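Non-structural protein 2 (Human rotavirus C, PDB 2GU0) probably binds single-stranded RNA, hydrolyses nucleoside and RNA 5'-triphosphates and unwinds RNA helices as a homo-octamer in viral replication and genome packaging. Local coordinates at residues 105-111 with 135-141; 14-19 with 88-94; 67-73 with 175-179; 4-8 with 83-87. Residues are numbered along the deposited sequence.

Contact 1: 105-111 with 135-141; sequences VVQVRHL and AVMIACN
The start of one helix meets the end of another here, and two hydrogen bonds fix the join. Segment 105-111 runs extended through Val-105 and Val-106, turns at Gln-107, the centre of an inverse gamma turn and the N-cap residue, and enters the helix at Val-108. Segment 135-141 is the C-terminal end of helix 129-139 and closes in a Schellman motif at Asn-141 (positive phi). In register, the CA atoms of Val-106 and Cys-140 lie 4.7 Å apart. Gln-107 N donates to Ala-139 O (3.1 Å), so the cap residue's amide satisfies a carbonyl at the end of the other helix. Asn-141, chi1 m, turns its amide so that ND2 donates to Val-105 O (2.9 Å). Leu-111 N closes the first helical turn on Gln-107 O, and Asn-141 N bonds to Ile-138 O. Beyond these bonds, Ala-139 CB sits over one face of the His-110 ring, a CH-pi contact 3.7 Å from the centroid, and touches Leu-111 CD2 at 3.3 Å. Val-106 CG2 meets Cys-140 SG at 3.7 Å. Gln-107, Val-108 and Arg-109 are predicted ATP-binding residues. Leu-83 of helix 74-90 packs on Leu-111 and Cys-140, while Leu-114, farther along helix 108-119, covers Ala-135, Val-136 and Ala-139.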
loop_
_atom_site.group_PDB
_atom_site.type_symbol
_atom_site.label_atom_id
_atom_site.label_comp_id
_atom_site.label_asym_id
_atom_site.label_seq_id
_atom_site.Cartn_x
_atom_site.Cartn_y
_atom_site.Cartn_z
ATOM N N VAL A 105 -14.797 31.069 -28.810
ATOM C CA VAL A 105 -13.662 30.731 -27.975
ATOM C C VAL A 105 -14.162 30.710 -26.545
ATOM O O VAL A 105 -14.806 31.642 -26.089
ATOM C CB VAL A 105 -12.526 31.743 -28.132
ATOM C CG1 VAL A 105 -11.517 31.571 -27.013
ATOM C CG2 VAL A 105 -11.843 31.522 -29.479
ATOM N N VAL A 106 -13.869 29.623 -25.851
ATOM C CA VAL A 106 -14.309 29.416 -24.483
ATOM C C VAL A 106 -13.191 29.711 -23.484
ATOM O O VAL A 106 -12.011 29.643 -23.830
ATOM C CB VAL A 106 -14.813 27.952 -24.350
ATOM C CG1 VAL A 106 -14.468 27.381 -23.009
ATOM C CG2 VAL A 106 -16.307 27.903 -24.573
ATOM N N GLN A 107 -13.566 30.062 -22.254
ATOM C CA GLN A 107 -12.601 30.355 -21.207
ATOM C C GLN A 107 -12.278 29.066 -20.455
ATOM O O GLN A 107 -12.754 28.834 -19.343
ATOM C CB GLN A 107 -13.166 31.387 -20.242
ATOM C CG GLN A 107 -13.562 32.702 -20.880
ATOM C CD GLN A 107 -13.705 33.843 -19.862
ATOM O OE1 GLN A 107 -14.389 34.832 -20.130
ATOM N NE2 GLN A 107 -13.047 33.717 -18.704
ATOM N N VAL A 108 -11.453 28.236 -21.074
ATOM C CA VAL A 108 -11.065 26.945 -20.529
ATOM C C VAL A 108 -10.623 26.874 -19.073
ATOM O O VAL A 108 -11.026 25.965 -18.354
ATOM C CB VAL A 108 -9.955 26.314 -21.381
ATOM C CG1 VAL A 108 -9.621 24.933 -20.849
ATOM C CG2 VAL A 108 -10.397 26.245 -22.840
ATOM N N ARG A 109 -9.789 27.808 -18.631
ATOM C CA ARG A 109 -9.313 27.769 -17.258
ATOM C C ARG A 109 -10.389 28.212 -16.300
ATOM O O ARG A 109 -10.438 27.764 -15.152
ATOM C CB ARG A 109 -8.072 28.635 -17.100
ATOM C CG ARG A 109 -6.922 28.213 -17.992
ATOM C CD ARG A 109 -5.645 28.892 -17.568
ATOM N NE ARG A 109 -4.705 29.035 -18.673
ATOM C CZ ARG A 109 -4.957 29.747 -19.768
ATOM N NH1 ARG A 109 -6.127 30.380 -19.913
ATOM N NH2 ARG A 109 -4.040 29.830 -20.719
ATOM N N HIS A 110 -11.252 29.098 -16.779
ATOM C CA HIS A 110 -12.369 29.593 -15.987
ATOM C C HIS A 110 -13.307 28.387 -15.793
ATOM O O HIS A 110 -13.714 28.085 -14.679
ATOM C CB HIS A 110 -13.044 30.754 -16.750
ATOM C CG HIS A 110 -14.232 31.361 -16.062
ATOM N ND1 HIS A 110 -14.524 32.704 -16.146
ATOM C CD2 HIS A 110 -15.259 30.801 -15.378
ATOM C CE1 HIS A 110 -15.679 32.947 -15.551
ATOM N NE2 HIS A 110 -16.148 31.808 -15.077
ATOM N N LEU A 111 -13.618 27.674 -16.871
ATOM C CA LEU A 111 -14.507 26.518 -16.769
ATOM C C LEU A 111 -13.924 25.461 -15.862
ATOM O O LEU A 111 -14.655 24.799 -15.114
ATOM C CB LEU A 111 -14.770 25.903 -18.142
ATOM C CG LEU A 111 -15.651 26.744 -19.057
ATOM C CD1 LEU A 111 -15.671 26.145 -20.437
ATOM C CD2 LEU A 111 -17.050 26.818 -18.471
ATOM N N ALA A 135 -23.470 30.528 -14.639
ATOM C CA ALA A 135 -22.026 30.641 -14.426
ATOM C C ALA A 135 -21.253 30.080 -15.622
ATOM O O ALA A 135 -20.270 30.674 -16.087
ATOM C CB ALA A 135 -21.619 29.899 -13.149
ATOM N N VAL A 136 -21.709 28.932 -16.110
ATOM C CA VAL A 136 -21.077 28.282 -17.243
ATOM C C VAL A 136 -21.280 29.046 -18.540
ATOM O O VAL A 136 -20.367 29.137 -19.359
ATOM C CB VAL A 136 -21.610 26.863 -17.438
ATOM C CG1 VAL A 136 -21.093 26.299 -18.745
ATOM C CG2 VAL A 136 -21.201 25.993 -16.272
ATOM N N MET A 137 -22.475 29.581 -18.747
ATOM C CA MET A 137 -22.713 30.333 -19.967
ATOM C C MET A 137 -21.779 31.525 -19.978
ATOM O O MET A 137 -21.155 31.807 -21.000
ATOM C CB MET A 137 -24.166 30.797 -20.066
ATOM C CG MET A 137 -25.140 29.677 -20.369
ATOM S SD MET A 137 -24.656 28.701 -21.807
ATOM C CE MET A 137 -25.193 29.747 -23.125
ATOM N N ILE A 138 -21.673 32.224 -18.850
ATOM C CA ILE A 138 -20.763 33.361 -18.782
ATOM C C ILE A 138 -19.359 32.871 -19.174
ATOM O O ILE A 138 -18.735 33.418 -20.081
ATOM C CB ILE A 138 -20.719 33.990 -17.355
ATOM C CG1 ILE A 138 -21.988 34.799 -17.098
ATOM C CG2 ILE A 138 -19.517 34.896 -17.207
ATOM C CD1 ILE A 138 -22.059 35.384 -15.705
ATOM N N ALA A 139 -18.883 31.820 -18.516
ATOM C CA ALA A 139 -17.564 31.275 -18.797
ATOM C C ALA A 139 -17.343 30.917 -20.272
ATOM O O ALA A 139 -16.199 30.911 -20.749
ATOM C CB ALA A 139 -17.333 30.058 -17.932
ATOM N N CYS A 140 -18.435 30.626 -20.987
ATOM C CA CYS A 140 -18.382 30.253 -22.401
ATOM C C CYS A 140 -18.523 31.395 -23.380
ATOM O O CYS A 140 -18.459 31.180 -24.587
ATOM C CB CYS A 140 -19.458 29.225 -22.716
ATOM S SG CYS A 140 -19.031 27.595 -22.149
ATOM N N ASN A 141 -18.721 32.600 -22.861
ATOM C CA ASN A 141 -18.872 33.780 -23.700
ATOM C C ASN A 141 -20.099 33.692 -24.585
ATOM O O ASN A 141 -20.109 34.202 -25.702
ATOM C CB ASN A 141 -17.629 33.982 -24.559
ATOM C CG ASN A 141 -16.414 34.287 -23.730
ATOM O OD1 ASN A 141 -16.455 35.157 -22.863
ATOM N ND2 ASN A 141 -15.319 33.575 -23.981
#

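Contact 2: 14-19 with 88-94; sequences EDKVVW and NMVSMPT
This is a surface contact of backbone and side-chain-to-backbone hydrogen bonds, joining the approach to strand 18-21 to the chain leaving helix 74-90. Ser-91 is the first residue past the helix to leave helical angles, its positive phi (43°) turning the chain into extended Met-92 and Pro-93. Lys-16 and Pro-93 form a single beta bridge, CA to CA 4.5 Å. Around it Val-17 N donates to Met-92 O (2.9 Å) and Thr-94 N to Asp-15 O (3.2 Å). Thr-94, chi1 m, adds a side-chain bond from OG1 to Glu-14 O (2.7 Å). At the other end, Asn-88 (chi1 m) swings its amide across so that OD1 accepts from Trp-19 N at 2.8 Å, tying the last turn of the helix to the strand. Trp-19, chi1 m and chi2 86°, presents its ring edge to Met-92: SD lies 3.6 Å from CZ2, close to the ring plane. Val-17 CB packs 4.0 Å from Met-92 CG, and Lys-16 CG lies 3.3 Å from Ser-91 O. Val-18 pairs by backbone with Ser-11 of strand 8-11, and Trp-19 packs on Val-8. An isolated beta bridge and an edge-on Met-aromatic contact mark where the 8-11/18-21 hairpin meets the helix end.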
loop_
_atom_site.group_PDB
_atom_site.type_symbol
_atom_site.label_atom_id
_atom_site.label_comp_id
_atom_site.label_asym_id
_atom_site.label_seq_id
_atom_site.Cartn_x
_atom_site.Cartn_y
_atom_site.Cartn_z
ATOM N N GLU A 14 -33.959 17.153 -33.587
ATOM C CA GLU A 14 -35.009 17.458 -32.623
ATOM C C GLU A 14 -35.497 18.899 -32.661
ATOM O O GLU A 14 -35.012 19.729 -33.436
ATOM C CB GLU A 14 -34.537 17.132 -31.208
ATOM C CG GLU A 14 -34.062 15.701 -31.027
ATOM C CD GLU A 14 -35.094 14.676 -31.472
ATOM O OE1 GLU A 14 -35.356 14.571 -32.694
ATOM O OE2 GLU A 14 -35.644 13.976 -30.592
ATOM N N ASP A 15 -36.460 19.186 -31.795
ATOM C CA ASP A 15 -37.037 20.514 -31.720
ATOM C C ASP A 15 -35.977 21.500 -31.262
ATOM O O ASP A 15 -35.810 22.567 -31.851
ATOM C CB ASP A 15 -38.211 20.524 -30.749
ATOM C CG ASP A 15 -39.174 21.653 -31.027
ATOM O OD1 ASP A 15 -39.806 22.148 -30.066
ATOM O OD2 ASP A 15 -39.303 22.036 -32.211
ATOM N N LYS A 16 -35.271 21.145 -30.194
ATOM C CA LYS A 16 -34.199 21.996 -29.686
ATOM C C LYS A 16 -32.867 21.347 -30.066
ATOM O O LYS A 16 -32.808 20.139 -30.324
ATOM C CB LYS A 16 -34.274 22.146 -28.156
ATOM C CG LYS A 16 -35.455 22.959 -27.606
ATOM C CD LYS A 16 -36.687 22.094 -27.368
ATOM C CE LYS A 16 -37.746 22.838 -26.563
ATOM N NZ LYS A 16 -37.291 23.135 -25.170
ATOM N N VAL A 17 -31.806 22.145 -30.120
ATOM C CA VAL A 17 -30.491 21.616 -30.447
ATOM C C VAL A 17 -30.032 20.635 -29.370
ATOM O O VAL A 17 -30.195 20.881 -28.170
ATOM C CB VAL A 17 -29.455 22.733 -30.549
ATOM C CG1 VAL A 17 -28.082 22.144 -30.842
ATOM C CG2 VAL A 17 -29.871 23.715 -31.622
ATOM N N VAL A 18 -29.473 19.511 -29.802
ATOM C CA VAL A 18 -28.984 18.517 -28.864
ATOM C C VAL A 18 -27.466 18.485 -28.945
ATOM O O VAL A 18 -26.897 18.339 -30.026
ATOM C CB VAL A 18 -29.528 17.128 -29.197
ATOM C CG1 VAL A 18 -29.105 16.140 -28.125
ATOM C CG2 VAL A 18 -31.044 17.190 -29.330
ATOM N N TRP A 19 -26.809 18.632 -27.801
ATOM C CA TRP A 19 -25.352 18.622 -27.767
ATOM C C TRP A 19 -24.799 17.310 -27.255
ATOM O O TRP A 19 -25.422 16.647 -26.434
ATOM C CB TRP A 19 -24.844 19.756 -26.892
ATOM C CG TRP A 19 -25.380 21.089 -27.302
ATOM C CD1 TRP A 19 -26.557 21.658 -26.917
ATOM C CD2 TRP A 19 -24.766 22.007 -28.203
ATOM N NE1 TRP A 19 -26.714 22.872 -27.525
ATOM C CE2 TRP A 19 -25.627 23.112 -28.320
ATOM C CE3 TRP A 19 -23.568 21.999 -28.929
ATOM C CZ2 TRP A 19 -25.332 24.197 -29.125
ATOM C CZ3 TRP A 19 -23.275 23.066 -29.727
ATOM C CH2 TRP A 19 -24.153 24.159 -29.823
ATOM N N ASN A 88 -27.566 21.679 -23.300
ATOM C CA ASN A 88 -28.846 21.030 -23.514
ATOM C C ASN A 88 -29.953 21.730 -22.747
ATOM O O ASN A 88 -31.078 21.853 -23.238
ATOM C CB ASN A 88 -28.787 19.549 -23.135
ATOM C CG ASN A 88 -27.978 18.729 -24.124
ATOM O OD1 ASN A 88 -27.991 18.995 -25.325
ATOM N ND2 ASN A 88 -27.279 17.718 -23.626
ATOM N N MET A 89 -29.644 22.207 -21.549
ATOM C CA MET A 89 -30.653 22.893 -20.767
ATOM C C MET A 89 -31.095 24.181 -21.429
ATOM O O MET A 89 -32.291 24.454 -21.532
ATOM C CB MET A 89 -30.146 23.179 -19.368
ATOM C CG MET A 89 -30.239 21.982 -18.471
ATOM S SD MET A 89 -30.421 22.520 -16.790
ATOM C CE MET A 89 -32.096 23.242 -16.837
ATOM N N VAL A 90 -30.138 24.978 -21.886
ATOM C CA VAL A 90 -30.473 26.225 -22.553
ATOM C C VAL A 90 -31.555 25.959 -23.607
ATOM O O VAL A 90 -32.306 26.859 -23.985
ATOM C CB VAL A 90 -29.229 26.838 -23.215
ATOM C CG1 VAL A 90 -29.613 28.057 -24.029
ATOM C CG2 VAL A 90 -28.236 27.226 -22.157
ATOM N N SER A 91 -31.633 24.713 -24.066
ATOM C CA SER A 91 -32.621 24.307 -25.056
ATOM C C SER A 91 -32.804 25.291 -26.187
ATOM O O SER A 91 -33.925 25.645 -26.532
ATOM C CB SER A 91 -33.967 24.073 -24.388
ATOM O OG SER A 91 -33.913 22.914 -23.588
ATOM N N MET A 92 -31.702 25.741 -26.762
ATOM C CA MET A 92 -31.774 26.671 -27.874
ATOM C C MET A 92 -32.545 26.031 -29.045
ATOM O O MET A 92 -32.377 24.845 -29.342
ATOM C CB MET A 92 -30.356 27.051 -28.280
ATOM C CG MET A 92 -29.354 25.918 -28.103
ATOM S SD MET A 92 -27.723 26.590 -27.861
ATOM C CE MET A 92 -27.505 27.426 -29.417
ATOM N N PRO A 93 -33.414 26.810 -29.712
ATOM C CA PRO A 93 -34.224 26.341 -30.845
ATOM C C PRO A 93 -33.496 26.052 -32.168
ATOM O O PRO A 93 -32.840 26.928 -32.744
ATOM C CB PRO A 93 -35.276 27.437 -30.984
ATOM C CG PRO A 93 -34.534 28.650 -30.555
ATOM C CD PRO A 93 -33.803 28.178 -29.327
ATOM N N THR A 94 -33.650 24.813 -32.639
ATOM C CA THR A 94 -33.040 24.337 -33.876
ATOM C C THR A 94 -33.111 25.356 -34.999
ATOM O O THR A 94 -32.096 25.734 -35.573
ATOM C CB THR A 94 -33.716 23.039 -34.364
ATOM O OG1 THR A 94 -33.485 21.985 -33.421
ATOM C CG2 THR A 94 -33.168 22.628 -35.712
#

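Contact 3: 67-73 with 175-179; sequences YGLDYES and KLLPL
Two irregular segments from the N-terminal and C-terminal parts of the chain interlock here. Segment 67-73 is extended as far as Leu-69, passes an inverse gamma turn centred on Asp-70 and a type I turn, and reaches the N-cap of helix 74-90. In register, Asp-70 and Leu-176 have CA atoms 4.9 Å apart. The main bump is Leu-177 (chi1 m, chi2 t): CD2 fits against the backbone of Gly-68 and Leu-69, 3.2 Å from Gly-68 O, while CG lies 3.8 Å from Leu-69 CD2. Tyr-67, chi1 t, reaches across Leu-177 and Pro-178, its CE1 4.1 Å from Pro-178 CD. Asp-70 CB rests 3.2 Å from Lys-175 O, and Lys-175 lies over Ser-73, CE to OG 3.1 Å; Ser-73 OG itself caps Gln-75 N. Val-108 of helix 108-119 packs against Leu-69, Leu-176 and Leu-177. Chemically, this is apolar packing pinned by the hydrogen bond from Asp-70 N to Leu-176 O (3.2 Å); that from Tyr-67 OH to Pro-178 O is weak, its hydroxyl uncertainly placed.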
loop_
_atom_site.group_PDB
_atom_site.type_symbol
_atom_site.label_atom_id
_atom_site.label_comp_id
_atom_site.label_asym_id
_atom_site.label_seq_id
_atom_site.Cartn_x
_atom_site.Cartn_y
_atom_site.Cartn_z
ATOM N N TYR A 67 1.825 22.719 -26.554
ATOM C CA TYR A 67 1.035 23.018 -25.371
ATOM C C TYR A 67 -0.410 23.224 -25.741
ATOM O O TYR A 67 -0.732 24.133 -26.503
ATOM C CB TYR A 67 1.525 24.282 -24.685
ATOM C CG TYR A 67 0.699 24.670 -23.476
ATOM C CD1 TYR A 67 0.681 23.867 -22.331
ATOM C CD2 TYR A 67 -0.044 25.852 -23.464
ATOM C CE1 TYR A 67 -0.052 24.236 -21.201
ATOM C CE2 TYR A 67 -0.779 26.227 -22.344
ATOM C CZ TYR A 67 -0.776 25.417 -21.216
ATOM O OH TYR A 67 -1.482 25.795 -20.099
ATOM N N GLY A 68 -1.279 22.386 -25.190
ATOM C CA GLY A 68 -2.692 22.512 -25.466
ATOM C C GLY A 68 -3.538 21.842 -24.406
ATOM O O GLY A 68 -3.051 21.471 -23.335
ATOM N N LEU A 69 -4.821 21.704 -24.709
ATOM C CA LEU A 69 -5.760 21.062 -23.814
ATOM C C LEU A 69 -5.286 19.651 -23.551
ATOM O O LEU A 69 -5.054 18.890 -24.484
ATOM C CB LEU A 69 -7.136 20.998 -24.471
ATOM C CG LEU A 69 -7.804 22.342 -24.679
ATOM C CD1 LEU A 69 -8.962 22.223 -25.642
ATOM C CD2 LEU A 69 -8.259 22.849 -23.335
ATOM N N ASP A 70 -5.139 19.286 -22.291
ATOM C CA ASP A 70 -4.715 17.933 -21.993
ATOM C C ASP A 70 -5.998 17.097 -21.996
ATOM O O ASP A 70 -6.520 16.697 -20.956
ATOM C CB ASP A 70 -3.986 17.896 -20.643
ATOM C CG ASP A 70 -3.506 16.513 -20.283
ATOM O OD1 ASP A 70 -3.249 15.719 -21.220
ATOM O OD2 ASP A 70 -3.387 16.228 -19.068
ATOM N N TYR A 71 -6.502 16.858 -23.199
ATOM C CA TYR A 71 -7.737 16.125 -23.409
ATOM C C TYR A 71 -7.668 14.685 -22.935
ATOM O O TYR A 71 -8.697 14.000 -22.858
ATOM C CB TYR A 71 -8.098 16.182 -24.890
ATOM C CG TYR A 71 -7.119 15.457 -25.786
ATOM C CD1 TYR A 71 -7.249 14.095 -26.019
ATOM C CD2 TYR A 71 -6.039 16.120 -26.353
ATOM C CE1 TYR A 71 -6.332 13.411 -26.784
ATOM C CE2 TYR A 71 -5.112 15.444 -27.119
ATOM C CZ TYR A 71 -5.264 14.084 -27.327
ATOM O OH TYR A 71 -4.332 13.373 -28.044
ATOM N N GLU A 72 -6.458 14.228 -22.614
ATOM C CA GLU A 72 -6.263 12.862 -22.130
ATOM C C GLU A 72 -6.641 12.837 -20.662
ATOM O O GLU A 72 -6.827 11.773 -20.067
ATOM C CB GLU A 72 -4.807 12.435 -22.294
ATOM C CG GLU A 72 -4.320 12.432 -23.726
ATOM C CD GLU A 72 -3.828 11.064 -24.175
ATOM O OE1 GLU A 72 -4.285 10.050 -23.596
ATOM O OE2 GLU A 72 -2.997 11.008 -25.116
ATOM N N SER A 73 -6.766 14.034 -20.096
ATOM C CA SER A 73 -7.127 14.224 -18.695
ATOM C C SER A 73 -8.565 13.846 -18.313
ATOM O O SER A 73 -9.492 13.956 -19.112
ATOM C CB SER A 73 -6.882 15.676 -18.305
ATOM O OG SER A 73 -7.325 15.897 -16.983
ATOM N N LYS A 175 -5.454 20.662 -14.618
ATOM C CA LYS A 175 -5.041 19.548 -15.461
ATOM C C LYS A 175 -5.192 19.873 -16.963
ATOM O O LYS A 175 -4.496 19.302 -17.800
ATOM C CB LYS A 175 -5.818 18.273 -15.101
ATOM C CG LYS A 175 -5.176 17.450 -13.982
ATOM C CD LYS A 175 -5.713 15.993 -13.922
ATOM C CE LYS A 175 -5.105 15.032 -14.984
ATOM N NZ LYS A 175 -5.723 13.660 -14.956
ATOM N N LEU A 176 -6.078 20.808 -17.301
ATOM C CA LEU A 176 -6.295 21.175 -18.699
ATOM C C LEU A 176 -5.212 22.073 -19.290
ATOM O O LEU A 176 -4.472 21.648 -20.171
ATOM C CB LEU A 176 -7.674 21.825 -18.875
ATOM C CG LEU A 176 -8.877 20.881 -18.749
ATOM C CD1 LEU A 176 -10.166 21.633 -19.044
ATOM C CD2 LEU A 176 -8.719 19.728 -19.726
ATOM N N LEU A 177 -5.114 23.307 -18.811
ATOM C CA LEU A 177 -4.111 24.235 -19.313
ATOM C C LEU A 177 -3.394 24.908 -18.161
ATOM O O LEU A 177 -3.677 26.061 -17.836
ATOM C CB LEU A 177 -4.765 25.292 -20.185
ATOM C CG LEU A 177 -5.594 24.767 -21.358
ATOM C CD1 LEU A 177 -6.349 25.924 -22.005
ATOM C CD2 LEU A 177 -4.688 24.083 -22.375
ATOM N N PRO A 178 -2.442 24.198 -17.532
ATOM C CA PRO A 178 -1.644 24.678 -16.397
ATOM C C PRO A 178 -1.055 26.057 -16.648
ATOM O O PRO A 178 -0.649 26.367 -17.765
ATOM C CB PRO A 178 -0.567 23.613 -16.265
ATOM C CG PRO A 178 -1.278 22.380 -16.690
ATOM C CD PRO A 178 -2.010 22.845 -17.924
ATOM N N LEU A 179 -1.010 26.885 -15.610
ATOM C CA LEU A 179 -0.473 28.242 -15.738
ATOM C C LEU A 179 0.024 28.764 -14.385
ATOM O O LEU A 179 -0.507 28.406 -13.329
ATOM C CB LEU A 179 -1.547 29.177 -16.294
ATOM C CG LEU A 179 -1.041 30.516 -16.807
ATOM C CD1 LEU A 179 -0.149 30.250 -17.995
ATOM C CD2 LEU A 179 -2.202 31.411 -17.204
#

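Contact 4: 4-8 with 83-87; sequences LACFV and LADTL
A short 3-10 turn at the N-terminus packs on residues 83-87 of helix 74-90 through apolar side chains. Leu-4 opens the turn, and its carbonyl accepts from both Phe-7 N (3.0 Å) and Val-8 N (3.3 Å). With chi1 t and chi2 p, the Leu-4 side chain reaches two residues a helical turn apart: CD1 touches both Leu-83 CD1 (4.3 Å) and Leu-87 CD1 (4.2 Å), while CD2 meets Leu-87 CD1 at 3.9 Å. Ala-5 bonds by backbone to Val-102, and Cys-6 O accepts a hydrogen bond from Tyr-76 OH of the same helix. At Phe-7 (chi1 m) the CB points at the helix and lies 3.4 Å from Leu-83 CD1, and the ring packs against Leu-69, Leu-79 and Val-80. Val-8 takes up extended angles as strand 8-11 begins, and turns its side chain onto the helix, where it also meets Trp-19 of the neighbouring strand 18-21. The helix answers with Leu-83 and Leu-87, both chi1 m and chi2 t and joined by the bond from Leu-87 N to Leu-83 O (2.8 Å). The Val-8 methyls divide between them: CG1 sits 3.8 Å from Leu-83 CB, and CG2 4.0 Å from Leu-87 CD1.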
loop_
_atom_site.group_PDB
_atom_site.type_symbol
_atom_site.label_atom_id
_atom_site.label_comp_id
_atom_site.label_asym_id
_atom_site.label_seq_id
_atom_site.Cartn_x
_atom_site.Cartn_y
_atom_site.Cartn_z
ATOM N N LEU A 4 -15.656 26.223 -28.749
ATOM C CA LEU A 4 -16.643 25.328 -28.142
ATOM C C LEU A 4 -16.656 23.976 -28.827
ATOM O O LEU A 4 -16.956 22.968 -28.191
ATOM C CB LEU A 4 -18.046 25.949 -28.192
ATOM C CG LEU A 4 -19.212 25.183 -27.551
ATOM C CD1 LEU A 4 -18.881 24.824 -26.110
ATOM C CD2 LEU A 4 -20.469 26.033 -27.599
ATOM N N ALA A 5 -16.316 23.966 -30.116
ATOM C CA ALA A 5 -16.282 22.745 -30.921
ATOM C C ALA A 5 -15.164 21.770 -30.540
ATOM O O ALA A 5 -15.034 20.707 -31.144
ATOM C CB ALA A 5 -16.157 23.095 -32.400
ATOM N N CYS A 6 -14.338 22.132 -29.571
ATOM C CA CYS A 6 -13.285 21.230 -29.146
ATOM C C CYS A 6 -13.837 20.380 -28.021
ATOM O O CYS A 6 -13.177 19.461 -27.551
ATOM C CB CYS A 6 -12.082 21.995 -28.623
ATOM S SG CYS A 6 -11.241 23.000 -29.828
ATOM N N PHE A 7 -15.060 20.682 -27.596
ATOM C CA PHE A 7 -15.673 19.948 -26.502
ATOM C C PHE A 7 -17.030 19.315 -26.764
ATOM O O PHE A 7 -17.400 18.358 -26.081
ATOM C CB PHE A 7 -15.810 20.857 -25.291
ATOM C CG PHE A 7 -14.549 21.544 -24.911
ATOM C CD1 PHE A 7 -14.250 22.794 -25.424
ATOM C CD2 PHE A 7 -13.659 20.945 -24.037
ATOM C CE1 PHE A 7 -13.083 23.443 -25.068
ATOM C CE2 PHE A 7 -12.482 21.589 -23.672
ATOM C CZ PHE A 7 -12.193 22.843 -24.190
ATOM N N VAL A 8 -17.778 19.845 -27.730
ATOM C CA VAL A 8 -19.108 19.324 -28.014
ATOM C C VAL A 8 -19.517 19.339 -29.481
ATOM O O VAL A 8 -19.160 20.247 -30.237
ATOM C CB VAL A 8 -20.166 20.129 -27.256
ATOM C CG1 VAL A 8 -19.906 20.074 -25.779
ATOM C CG2 VAL A 8 -20.136 21.570 -27.722
ATOM N N LEU A 83 -20.351 20.921 -20.325
ATOM C CA LEU A 83 -20.759 21.726 -21.456
ATOM C C LEU A 83 -21.980 21.146 -22.173
ATOM O O LEU A 83 -22.925 21.872 -22.472
ATOM C CB LEU A 83 -19.581 21.903 -22.416
ATOM C CG LEU A 83 -18.407 22.679 -21.797
ATOM C CD1 LEU A 83 -17.225 22.695 -22.746
ATOM C CD2 LEU A 83 -18.844 24.102 -21.466
ATOM N N ALA A 84 -21.978 19.846 -22.441
ATOM C CA ALA A 84 -23.119 19.225 -23.109
ATOM C C ALA A 84 -24.375 19.415 -22.245
ATOM O O ALA A 84 -25.348 20.031 -22.665
ATOM C CB ALA A 84 -22.852 17.739 -23.350
ATOM N N ASP A 85 -24.343 18.885 -21.034
ATOM C CA ASP A 85 -25.460 19.025 -20.109
ATOM C C ASP A 85 -25.953 20.454 -20.096
ATOM O O ASP A 85 -27.136 20.716 -20.281
ATOM C CB ASP A 85 -25.022 18.671 -18.695
ATOM C CG ASP A 85 -24.791 17.209 -18.515
ATOM O OD1 ASP A 85 -24.587 16.511 -19.528
ATOM O OD2 ASP A 85 -24.810 16.757 -17.355
ATOM N N THR A 86 -25.037 21.383 -19.863
ATOM C CA THR A 86 -25.412 22.782 -19.810
ATOM C C THR A 86 -26.124 23.185 -21.087
ATOM O O THR A 86 -27.314 23.469 -21.068
ATOM C CB THR A 86 -24.189 23.671 -19.587
ATOM O OG1 THR A 86 -23.597 23.343 -18.325
ATOM C CG2 THR A 86 -24.587 25.136 -19.580
ATOM N N LEU A 87 -25.409 23.191 -22.200
ATOM C CA LEU A 87 -26.015 23.567 -23.462
ATOM C C LEU A 87 -27.398 22.935 -23.698
ATOM O O LEU A 87 -28.307 23.586 -24.230
ATOM C CB LEU A 87 -25.071 23.209 -24.605
ATOM C CG LEU A 87 -23.813 24.075 -24.650
ATOM C CD1 LEU A 87 -22.921 23.604 -25.777
ATOM C CD2 LEU A 87 -24.196 25.537 -24.838
#

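Overall arrangement
Helix 74-90 ties much of this together: contacts 2 and 4 both use it, their centres about 12 Å apart, and Trp-19 CD1 lies 3.2 Å from Leu-87 CB. Contact 1 meets it where Cys-140 SG lies 3.6 Å from Leu-83 CD2. Contact 3 brings in the C-terminal part, and contact 1 is nested in the loop it closes. Val-108 of the predicted ATP site joins three contacts, its CG1 3.5 Å from Leu-69 CD2 and its CG2 4.1 Å from Phe-7 CZ. The side chains of Lys-185 and Arg-224, also predicted to bind ATP, lie about 4 Å from that of His-110 and about 6 Å from that of Gln-107, respectively; contact 2 lies away from the site.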